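Local coordinates for protein LysR family transcriptional regulator (Vibrio vulnificus, PDB 5B7H) that probably acts as a hydrogen-peroxide-responsive, DNA-binding LysR-type transcription regulator of the OxyR kind, represented here by its regulatory domain, at residues 88-93 against 127-132; 144-147 against 151-154; 117-120 against 125-128. The protein carries 1 engineered substitution. All coordinates share one frame; numbering follows the deposited sequence.

Contact 1: 88-93 against 127-132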
ATOM      1  N   ASP A  88      13.062   3.598  13.611  1.00 13.19           N
ATOM      2  CA  ASP A  88      12.627   2.442  12.834  1.00 10.91           C
ATOM      3  C   ASP A  88      13.857   1.984  12.059  1.00  9.58           C
ATOM      4  O   ASP A  88      14.300   2.679  11.138  1.00 10.44           O
ATOM      5  CB  ASP A  88      11.496   2.931  11.910  1.00  9.99           C
ATOM      6  CG  ASP A  88      10.837   1.834  11.039  1.00 13.72           C
ATOM      7  OD1 ASP A  88      10.795   0.632  11.415  1.00 11.94           O
ATOM      8  OD2 ASP A  88      10.317   2.263   9.968  1.00 12.45           O
ATOM      9  N   PRO A  89      14.467   0.877  12.431  1.00 11.10           N
ATOM     10  CA  PRO A  89      15.686   0.422  11.757  1.00  9.26           C
ATOM     11  C   PRO A  89      15.467   0.095  10.289  1.00 12.33           C
ATOM     12  O   PRO A  89      14.370  -0.288   9.882  1.00 12.09           O
ATOM     13  CB  PRO A  89      16.064  -0.852  12.523  1.00 15.49           C
ATOM     14  CG  PRO A  89      15.443  -0.676  13.833  1.00 14.69           C
ATOM     15  CD  PRO A  89      14.136   0.059  13.598  1.00 11.22           C
ATOM     16  N   PHE A  90      16.555   0.173   9.507  1.00 12.15           N
ATOM     17  CA  PHE A  90      16.556  -0.274   8.118  1.00 12.38           C
ATOM     18  C   PHE A  90      17.220  -1.640   8.024  1.00 11.54           C
ATOM     19  O   PHE A  90      18.196  -1.934   8.742  1.00 14.15           O
ATOM     20  CB  PHE A  90      17.358   0.687   7.240  1.00 13.09           C
ATOM     21  CG  PHE A  90      16.647   1.975   6.937  1.00 14.05           C
ATOM     22  CD1 PHE A  90      17.169   3.176   7.301  1.00 10.96           C
ATOM     23  CD2 PHE A  90      15.436   1.961   6.272  1.00 15.76           C
ATOM     24  CE1 PHE A  90      16.494   4.375   7.015  1.00 12.15           C
ATOM     25  CE2 PHE A  90      14.775   3.168   5.992  1.00 19.88           C
ATOM     26  CZ  PHE A  90      15.322   4.362   6.359  1.00 17.65           C
ATOM     27  N   LYS A  91      16.700  -2.464   7.133  1.00 10.50           N
ATOM     28  CA  LYS A  91      17.381  -3.689   6.745  1.00 12.47           C
ATOM     29  C   LYS A  91      17.496  -3.697   5.232  1.00 12.67           C
ATOM     30  O   LYS A  91      16.889  -2.890   4.532  1.00 14.57           O
ATOM     31  CB  LYS A  91      16.554  -4.901   7.159  1.00 12.63           C
ATOM     32  CG  LYS A  91      16.386  -5.042   8.686  1.00 13.05           C
ATOM     33  CD  LYS A  91      17.705  -5.414   9.298  1.00 15.16           C
ATOM     34  CE  LYS A  91      17.466  -6.045  10.664  1.00 30.22           C
ATOM     35  NZ  LYS A  91      17.054  -5.011  11.589  1.00 26.53           N
ATOM     36  N   MET A  92      18.326  -4.585   4.718  1.00 12.39           N
ATOM     37  CA  MET A  92      18.300  -4.873   3.290  1.00 12.69           C
ATOM     38  C   MET A  92      17.631  -6.222   3.070  1.00 11.15           C
ATOM     39  O   MET A  92      17.580  -7.080   3.956  1.00 12.37           O
ATOM     40  CB  MET A  92      19.726  -4.854   2.711  1.00 13.68           C
ATOM     41  CG  MET A  92      20.389  -3.497   2.917  1.00 15.74           C
ATOM     42  SD  MET A  92      21.949  -3.324   2.034  1.00 17.83           S
ATOM     43  CE  MET A  92      21.307  -3.301   0.343  1.00 19.99           C
ATOM     44  N   VAL A  93      17.117  -6.431   1.867  0.86 10.42           N
ATOM     45  CA  VAL A  93      16.496  -7.706   1.547  0.86 11.78           C
ATOM     46  C   VAL A  93      17.011  -8.168   0.192  0.86 11.42           C
ATOM     47  O   VAL A  93      17.289  -7.363  -0.698  0.86 10.83           O
ATOM     48  CB  VAL A  93      14.938  -7.675   1.517  0.86 11.86           C
ATOM     49  CG1 VAL A  93      14.330  -7.585   2.887  0.86 14.28           C
ATOM     50  CG2 VAL A  93      14.445  -6.515   0.616  0.86 10.68           C
ATOM     51  N   GLU A 127      15.476   8.974   0.448  1.00 10.91           N
ATOM     52  CA  GLU A 127      16.506   9.875   0.980  1.00 16.11           C
ATOM     53  C   GLU A 127      16.982   9.406   2.338  1.00 12.96           C
ATOM     54  O   GLU A 127      18.172   9.481   2.646  1.00 13.67           O
ATOM     55  CB  GLU A 127      16.008  11.318   1.089  1.00 25.65           C
ATOM     56  CG  GLU A 127      14.589  11.438   1.575  1.00 45.07           C
ATOM     57  CD  GLU A 127      14.030  12.854   1.480  1.00 52.32           C
ATOM     58  OE1 GLU A 127      14.767  13.809   1.805  1.00 57.86           O
ATOM     59  OE2 GLU A 127      12.868  13.006   1.032  1.00 51.50           O
ATOM     60  N   HIS A 128      16.084   8.824   3.131  1.00 11.25           N
ATOM     61  CA  HIS A 128      16.504   8.391   4.456  1.00 11.40           C
ATOM     62  C   HIS A 128      17.363   7.143   4.396  1.00 11.13           C
ATOM     63  O   HIS A 128      18.371   7.052   5.108  1.00 12.09           O
ATOM     64  CB  HIS A 128      15.276   8.120   5.326  1.00 11.27           C
ATOM     65  CG  HIS A 128      14.558   9.367   5.705  1.00 12.13           C
ATOM     66  ND1 HIS A 128      13.219   9.394   6.004  1.00 12.20           N
ATOM     67  CD2 HIS A 128      15.007  10.635   5.859  1.00 13.18           C
ATOM     68  CE1 HIS A 128      12.853  10.636   6.277  1.00 13.30           C
ATOM     69  NE2 HIS A 128      13.932  11.404   6.228  1.00 13.92           N
ATOM     70  N   ALA A 129      17.005   6.183   3.557  1.00 11.75           N
ATOM     71  CA  ALA A 129      17.793   4.949   3.552  1.00 11.69           C
ATOM     72  C   ALA A 129      19.158   5.191   2.933  1.00 12.31           C
ATOM     73  O   ALA A 129      20.165   4.688   3.432  1.00 12.47           O
ATOM     74  CB  ALA A 129      17.049   3.885   2.736  1.00 11.70           C
ATOM     75  N   VAL A 130      19.210   5.936   1.839  1.00 11.57           N
ATOM     76  CA  VAL A 130      20.492   6.185   1.171  1.00 15.09           C
ATOM     77  C   VAL A 130      21.454   6.919   2.110  1.00 15.23           C
ATOM     78  O   VAL A 130      22.651   6.608   2.169  1.00 17.34           O
ATOM     79  CB  VAL A 130      20.242   6.934  -0.152  1.00 16.76           C
ATOM     80  CG1 VAL A 130      21.490   7.504  -0.748  1.00 19.69           C
ATOM     81  CG2 VAL A 130      19.588   5.967  -1.153  1.00 14.52           C
ATOM     82  N   SER A 131      20.947   7.894   2.867  0.55 14.35           N
ATOM     83  CA  SER A 131      21.849   8.623   3.753  0.55 15.66           C
ATOM     84  C   SER A 131      22.203   7.818   4.997  0.55 16.92           C
ATOM     85  O   SER A 131      23.363   7.808   5.415  0.55 17.94           O
ATOM     86  CB  SER A 131      21.242   9.964   4.151  0.55 17.69           C
ATOM     87  OG  SER A 131      19.957   9.784   4.688  0.55 18.89           O
ATOM     88  N   ALA A 132      21.219   7.181   5.637  1.00 13.68           N
ATOM     89  CA  ALA A 132      21.487   6.462   6.878  1.00 14.16           C
ATOM     90  C   ALA A 132      22.360   5.243   6.630  1.00 16.12           C
ATOM     91  O   ALA A 132      23.186   4.884   7.481  1.00 18.80           O
ATOM     92  CB  ALA A 132      20.143   6.004   7.466  1.00 16.61           C
TER
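The phenyl ring of Phe90 meets the helix with one face, over which the backbone CA of Ala129 sits 4.0 Å from the ring centroid and 23° off its normal. This is a CH-pi contact, displaced toward the rim near Phe90 CE1 and CZ. Ala132 CB and the carbonyl oxygen of His128 come at the ring obliquely. The pair illustrates helix-on-sheet packing in an alpha/beta subdomain of the periplasmic-binding-protein type: helical segment 127-132 crosses strand segment 88-93 at 80°, with 9.9 Å between their axes at closest approach. Phe90 spans this distance with CG anti to its own carbonyl carbon (chi1 -75°), which carries the ring off the strand to the helix, where two alanines leave the backbone accessible. His128 lends mainly its CB, 3.9 Å from Phe90 CZ, while its imidazole turns elsewhere and NE2 bonds to the backbone oxygen of Pro74. Phe90 also packs on Cys133, probably the counterpart of the resolving cysteine of OxyR proteins. On the helix side, Ala132 CB lies 4.0 Å from Phe90 CE1, and Ala129 CB is equally far from Phe90 CE2.

Contact 2: 144-147 against 151-154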
ATOM      1  N   PHE A 144      15.558   2.164 -13.044  1.00 15.23           N
ATOM      2  CA  PHE A 144      14.103   2.036 -12.997  1.00 14.18           C
ATOM      3  C   PHE A 144      13.660   2.248 -11.550  1.00 15.48           C
ATOM      4  O   PHE A 144      13.955   1.423 -10.672  1.00 16.46           O
ATOM      5  CB  PHE A 144      13.678   0.673 -13.521  1.00 15.73           C
ATOM      6  CG  PHE A 144      12.188   0.489 -13.528  1.00 16.71           C
ATOM      7  CD1 PHE A 144      11.526  -0.100 -12.440  1.00 16.81           C
ATOM      8  CD2 PHE A 144      11.455   0.955 -14.609  1.00 18.58           C
ATOM      9  CE1 PHE A 144      10.152  -0.259 -12.495  1.00 15.27           C
ATOM     10  CE2 PHE A 144      10.091   0.804 -14.643  1.00 19.34           C
ATOM     11  CZ  PHE A 144       9.453   0.225 -13.600  1.00 13.92           C
ATOM     12  N   SER A 145      12.958   3.347 -11.305  1.00 14.19           N
ATOM     13  CA  SER A 145      12.506   3.661  -9.963  1.00 13.61           C
ATOM     14  C   SER A 145      11.183   2.987  -9.651  1.00 13.51           C
ATOM     15  O   SER A 145      10.274   2.945 -10.483  1.00 15.47           O
ATOM     16  CB  SER A 145      12.325   5.161  -9.813  1.00 16.07           C
ATOM     17  OG  SER A 145      13.557   5.818 -10.057  1.00 19.05           O
ATOM     18  N   ALA A 146      11.072   2.504  -8.421  1.00 12.55           N
ATOM     19  CA  ALA A 146       9.841   1.911  -7.930  1.00 10.98           C
ATOM     20  C   ALA A 146       8.868   2.987  -7.478  1.00 11.80           C
ATOM     21  O   ALA A 146       9.245   4.115  -7.156  1.00 10.73           O
ATOM     22  CB  ALA A 146      10.106   0.952  -6.746  1.00 15.03           C
ATOM     23  N   THR A 147       7.591   2.633  -7.485  1.00 10.29           N
ATOM     24  CA  THR A 147       6.543   3.575  -7.116  1.00  9.91           C
ATOM     25  C   THR A 147       5.719   3.138  -5.903  1.00 11.16           C
ATOM     26  O   THR A 147       4.837   3.886  -5.481  1.00 15.89           O
ATOM     27  CB  THR A 147       5.669   3.837  -8.347  1.00 16.17           C
ATOM     28  OG1 THR A 147       5.480   2.566  -8.995  1.00 19.48           O
ATOM     29  CG2 THR A 147       6.452   4.694  -9.312  1.00 14.14           C
ATOM     30  N   THR A 151       5.605  -3.038  -4.472  1.00  7.55           N
ATOM     31  CA  THR A 151       6.116  -3.447  -5.790  1.00  7.06           C
ATOM     32  C   THR A 151       7.642  -3.443  -5.819  1.00  8.25           C
ATOM     33  O   THR A 151       8.256  -4.257  -6.527  1.00  7.96           O
ATOM     34  CB  THR A 151       5.509  -2.630  -6.934  1.00  8.45           C
ATOM     35  OG1 THR A 151       5.763  -1.233  -6.725  1.00  9.03           O
ATOM     36  CG2 THR A 151       4.010  -2.896  -7.095  1.00 11.17           C
ATOM     37  N   LEU A 152       8.265  -2.584  -5.014  1.00  7.10           N
ATOM     38  CA  LEU A 152       9.709  -2.651  -4.842  1.00  8.49           C
ATOM     39  C   LEU A 152      10.131  -4.014  -4.302  1.00  7.00           C
ATOM     40  O   LEU A 152      11.059  -4.667  -4.835  1.00  9.43           O
ATOM     41  CB  LEU A 152      10.129  -1.540  -3.883  1.00 10.05           C
ATOM     42  CG  LEU A 152      11.592  -1.453  -3.457  1.00  9.37           C
ATOM     43  CD1 LEU A 152      12.488  -1.324  -4.661  1.00 13.27           C
ATOM     44  CD2 LEU A 152      11.720  -0.244  -2.492  1.00 12.31           C
ATOM     45  N   VAL A 153       9.475  -4.463  -3.231  1.00  7.20           N
ATOM     46  CA  VAL A 153       9.829  -5.745  -2.637  1.00  8.99           C
ATOM     47  C   VAL A 153       9.542  -6.888  -3.604  1.00  9.00           C
ATOM     48  O   VAL A 153      10.313  -7.868  -3.678  1.00  8.96           O
ATOM     49  CB  VAL A 153       9.042  -5.893  -1.328  1.00 10.81           C
ATOM     50  CG1 VAL A 153       9.094  -7.377  -0.859  1.00 14.34           C
ATOM     51  CG2 VAL A 153       9.640  -4.909  -0.287  1.00 12.78           C
ATOM     52  N   GLN A 154       8.462  -6.780  -4.392  1.00  7.98           N
ATOM     53  CA  GLN A 154       8.175  -7.821  -5.378  1.00  6.44           C
ATOM     54  C   GLN A 154       9.272  -7.906  -6.440  1.00  8.48           C
ATOM     55  O   GLN A 154       9.619  -9.006  -6.875  1.00  8.82           O
ATOM     56  CB  GLN A 154       6.821  -7.588  -6.045  1.00  8.65           C
ATOM     57  CG  GLN A 154       5.645  -7.831  -5.075  1.00  7.20           C
ATOM     58  CD  GLN A 154       4.399  -7.027  -5.403  1.00  8.29           C
ATOM     59  OE1 GLN A 154       4.397  -6.194  -6.333  1.00  8.95           O
ATOM     60  NE2 GLN A 154       3.375  -7.204  -4.591  1.00  8.25           N
TER
HETATM   61  O   HOH W   1       7.407   0.011  -8.391  1.00 19.85           O
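Apolar contact comes from Ala146 and Leu152, which pair through their first side-chain carbons: Ala146 CB lies 3.8 Å from Leu152 CB. The methyl of Ala146 also reaches one branch of the leucine, with Ala146 CB 3.9 Å from Leu152 CD1. Leu152 CG stands anti to the backbone N (chi1 176°), and chi2 swings CD1 back toward the alanine; beyond it the same side chain packs on Phe117 and Thr163.

This is a loop folding back onto the first turns of the helix that follows it, helix 149-157, within the regulatory domain, which belongs to the LysR substrate-binding family. The two threonine hydroxyls do not meet directly; Thr147 OG1 and Thr151 OG1 are 4.4 Å apart.

The polar interactions run instead through one water. It accepts from Thr147 N at 2.8 Å and is hydrogen-bonded to Thr151 OG1 at 2.7 Å, so a loop amide and a helix hydroxyl share a single bridging molecule. Thr151 OG1 bonds in addition to Ser148 OG.

Contacts between subunits complete the set: Thr147 OG1 is hydrogen-bonded to Glu51 N of the second subunit, whose Glu51 also packs against Thr151.

Contact 3: 117-120 against 125-128. With SO4 (sulfate ion), chain C.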
ATOM      1  N   PHE A 117      17.513  -1.204  -6.060  1.00 10.90           N
ATOM      2  CA  PHE A 117      16.284  -0.562  -6.517  1.00 10.19           C
ATOM      3  C   PHE A 117      15.773   0.357  -5.408  1.00 12.27           C
ATOM      4  O   PHE A 117      15.883   0.030  -4.215  1.00 14.51           O
ATOM      5  CB  PHE A 117      15.207  -1.623  -6.852  1.00 12.58           C
ATOM      6  CG  PHE A 117      15.452  -2.337  -8.152  1.00 14.34           C
ATOM      7  CD1 PHE A 117      14.736  -1.943  -9.300  1.00 13.21           C
ATOM      8  CD2 PHE A 117      16.459  -3.322  -8.272  1.00 15.11           C
ATOM      9  CE1 PHE A 117      14.937  -2.609 -10.537  1.00 14.00           C
ATOM     10  CE2 PHE A 117      16.684  -3.988  -9.495  1.00 16.72           C
ATOM     11  CZ  PHE A 117      15.928  -3.617 -10.629  1.00 18.58           C
ATOM     12  N   LEU A 118      15.292   1.536  -5.798  1.00 11.52           N
ATOM     13  CA  LEU A 118      14.814   2.532  -4.835  1.00 14.06           C
ATOM     14  C   LEU A 118      13.503   3.124  -5.317  1.00 14.23           C
ATOM     15  O   LEU A 118      13.246   3.182  -6.523  1.00 13.85           O
ATOM     16  CB  LEU A 118      15.772   3.726  -4.713  1.00 12.82           C
ATOM     17  CG  LEU A 118      17.157   3.294  -4.202  1.00 12.96           C
ATOM     18  CD1 LEU A 118      18.155   4.440  -4.366  1.00 12.58           C
ATOM     19  CD2 LEU A 118      17.113   2.823  -2.738  1.00 11.70           C
ATOM     20  N   LEU A 119      12.673   3.559  -4.359  1.00 10.00           N
ATOM     21  CA  LEU A 119      11.514   4.363  -4.718  1.00  9.29           C
ATOM     22  C   LEU A 119      11.937   5.694  -5.343  1.00 13.20           C
ATOM     23  O   LEU A 119      13.019   6.247  -5.060  1.00 14.50           O
ATOM     24  CB  LEU A 119      10.672   4.690  -3.479  1.00  8.81           C
ATOM     25  CG  LEU A 119      10.073   3.462  -2.803  1.00  8.57           C
ATOM     26  CD1 LEU A 119       9.540   3.836  -1.411  1.00 10.98           C
ATOM     27  CD2 LEU A 119       8.899   2.835  -3.652  1.00 11.86           C
ATOM     28  N   GLU A 120      11.055   6.230  -6.192  1.00 13.40           N
ATOM     29  CA  GLU A 120      11.202   7.595  -6.706  1.00 14.31           C
ATOM     30  C   GLU A 120      11.246   8.626  -5.535  1.00 25.38           C
ATOM     31  O   GLU A 120      10.780   8.356  -4.435  1.00 19.56           O
ATOM     32  CB  GLU A 120       9.973   7.950  -7.536  1.00 19.36           C
ATOM     33  CG  GLU A 120       9.730   7.133  -8.769  1.00 29.10           C
ATOM     34  CD  GLU A 120       8.504   7.651  -9.557  1.00 38.22           C
ATOM     35  OE1 GLU A 120       7.665   8.362  -8.931  1.00 36.10           O
ATOM     36  OE2 GLU A 120       8.389   7.352 -10.785  1.00 35.03           O
ATOM     37  N   LEU A 125      11.438   7.456   1.997  1.00  9.96           N
ATOM     38  CA  LEU A 125      12.213   6.250   2.273  1.00  9.22           C
ATOM     39  C   LEU A 125      13.551   6.277   1.558  1.00  9.21           C
ATOM     40  O   LEU A 125      14.588   5.900   2.143  1.00  9.98           O
ATOM     41  CB  LEU A 125      11.412   4.995   1.910  1.00  8.60           C
ATOM     42  CG  LEU A 125      12.118   3.696   2.345  1.00 12.08           C
ATOM     43  CD1 LEU A 125      11.999   3.572   3.888  1.00 15.98           C
ATOM     44  CD2 LEU A 125      11.447   2.514   1.698  1.00 11.34           C
ATOM     45  N   THR A 126      13.558   6.767   0.307  1.00 10.65           N
ATOM     46  CA  THR A 126      14.811   6.772  -0.455  1.00 11.19           C
ATOM     47  C   THR A 126      15.853   7.718   0.136  1.00 11.88           C
ATOM     48  O   THR A 126      16.996   7.308   0.359  1.00 13.62           O
ATOM     49  CB  THR A 126      14.480   7.097  -1.894  1.00 10.56           C
ATOM     50  OG1 THR A 126      13.757   5.986  -2.434  1.00 10.97           O
ATOM     51  CG2 THR A 126      15.758   7.263  -2.719  1.00 12.03           C
ATOM     52  N   GLU A 127      15.476   8.974   0.448  1.00 10.91           N
ATOM     53  CA  GLU A 127      16.506   9.875   0.980  1.00 16.11           C
ATOM     54  C   GLU A 127      16.982   9.406   2.338  1.00 12.96           C
ATOM     55  O   GLU A 127      18.172   9.481   2.646  1.00 13.67           O
ATOM     56  CB  GLU A 127      16.008  11.318   1.089  1.00 25.65           C
ATOM     57  CG  GLU A 127      14.589  11.438   1.575  1.00 45.07           C
ATOM     58  CD  GLU A 127      14.030  12.854   1.480  1.00 52.32           C
ATOM     59  OE1 GLU A 127      14.767  13.809   1.805  1.00 57.86           O
ATOM     60  OE2 GLU A 127      12.868  13.006   1.032  1.00 51.50           O
ATOM     61  N   HIS A 128      16.084   8.824   3.131  1.00 11.25           N
ATOM     62  CA  HIS A 128      16.504   8.391   4.456  1.00 11.40           C
ATOM     63  C   HIS A 128      17.363   7.143   4.396  1.00 11.13           C
ATOM     64  O   HIS A 128      18.371   7.052   5.108  1.00 12.09           O
ATOM     65  CB  HIS A 128      15.276   8.120   5.326  1.00 11.27           C
ATOM     66  CG  HIS A 128      14.558   9.367   5.705  1.00 12.13           C
ATOM     67  ND1 HIS A 128      13.219   9.394   6.004  1.00 12.20           N
ATOM     68  CD2 HIS A 128      15.007  10.635   5.859  1.00 13.18           C
ATOM     69  CE1 HIS A 128      12.853  10.636   6.277  1.00 13.30           C
ATOM     70  NE2 HIS A 128      13.932  11.404   6.228  1.00 13.92           N
TER
HETATM   71  S   SO4 C 401       7.316   7.395   1.561  1.00 16.69           S
HETATM   72  O1  SO4 C 401       7.553   8.872   1.857  1.00 23.82           O
HETATM   73  O2  SO4 C 401       8.655   6.814   1.286  1.00 14.54           O
HETATM   74  O3  SO4 C 401       6.640   6.826   2.712  1.00 12.97           O
HETATM   75  O4  SO4 C 401       6.464   7.294   0.395  1.00 21.18           O
HETATM   76  O   HOH W   2      13.302   3.395  -1.601  1.00 11.75           O
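Thr126 and Leu119 form the tight part of this contact. The hydroxyl Thr126 OG1 donates to Leu119 O at 2.7 Å, approaching well to the side of the carbonyl (C=O...donor angle 114°) and tilted 33° from its plane. One water straddles the same pair: it accepts from Leu119 N at 2.8 Å and donates to Thr126 OG1 at the same distance. The buried hydroxyl is thus both donor and acceptor, and the amide and carbonyl of Leu119 are served together. With its CG2 anti to the backbone N, Thr126 turns this methyl to the other neighbour, where it lies 4.1 Å from Leu118 CD1.

Here a loop is tied to the first turn of helix 124-132, in the subdomain of the periplasmic-binding-protein fold that in OxyR proteins carries the redox-active cysteine; Ser124, engineered here from a cysteine, probably marks its place.

Away from the threonine the fit is looser. Leu119 brings one branch, CD1, to CB and CD2 of Leu125, 3.9 Å from Leu125 CD2, while the CB of Glu120 starts away from the helix. Beside Leu125 sits a sulfate, probably from the crystallisation liquor. Leu125 N donates to its O2 at 2.9 Å in a nearly straight bond (164°), and Ser124 N, His123 ND1 and Thr25 OG1 are also hydrogen-bonded to this anion lodged at a helix N-terminus.

Contacts 1 and 3 both use helix 124-132 and share Glu127 and His128; their centres are 9 Å apart, and they join where Phe90 CE2 meets Leu125 CD1 at 3.5 Å and where Val130 packs on Leu118. Contact 2 follows later in the chain. Its loop pairs with that of contact 3 through probable hydrogen bonds, Ala146 N to Leu118 O at 3.0 Å and Glu120 N to Ala146 O at 2.9 Å, with centres 10 Å apart. Contacts 1 and 2 do not touch, their nearest atoms being about 5 Å apart. Contact 3, which holds the sulfate at the helix start, touches both of the others, and contact 2 reaches the second subunit.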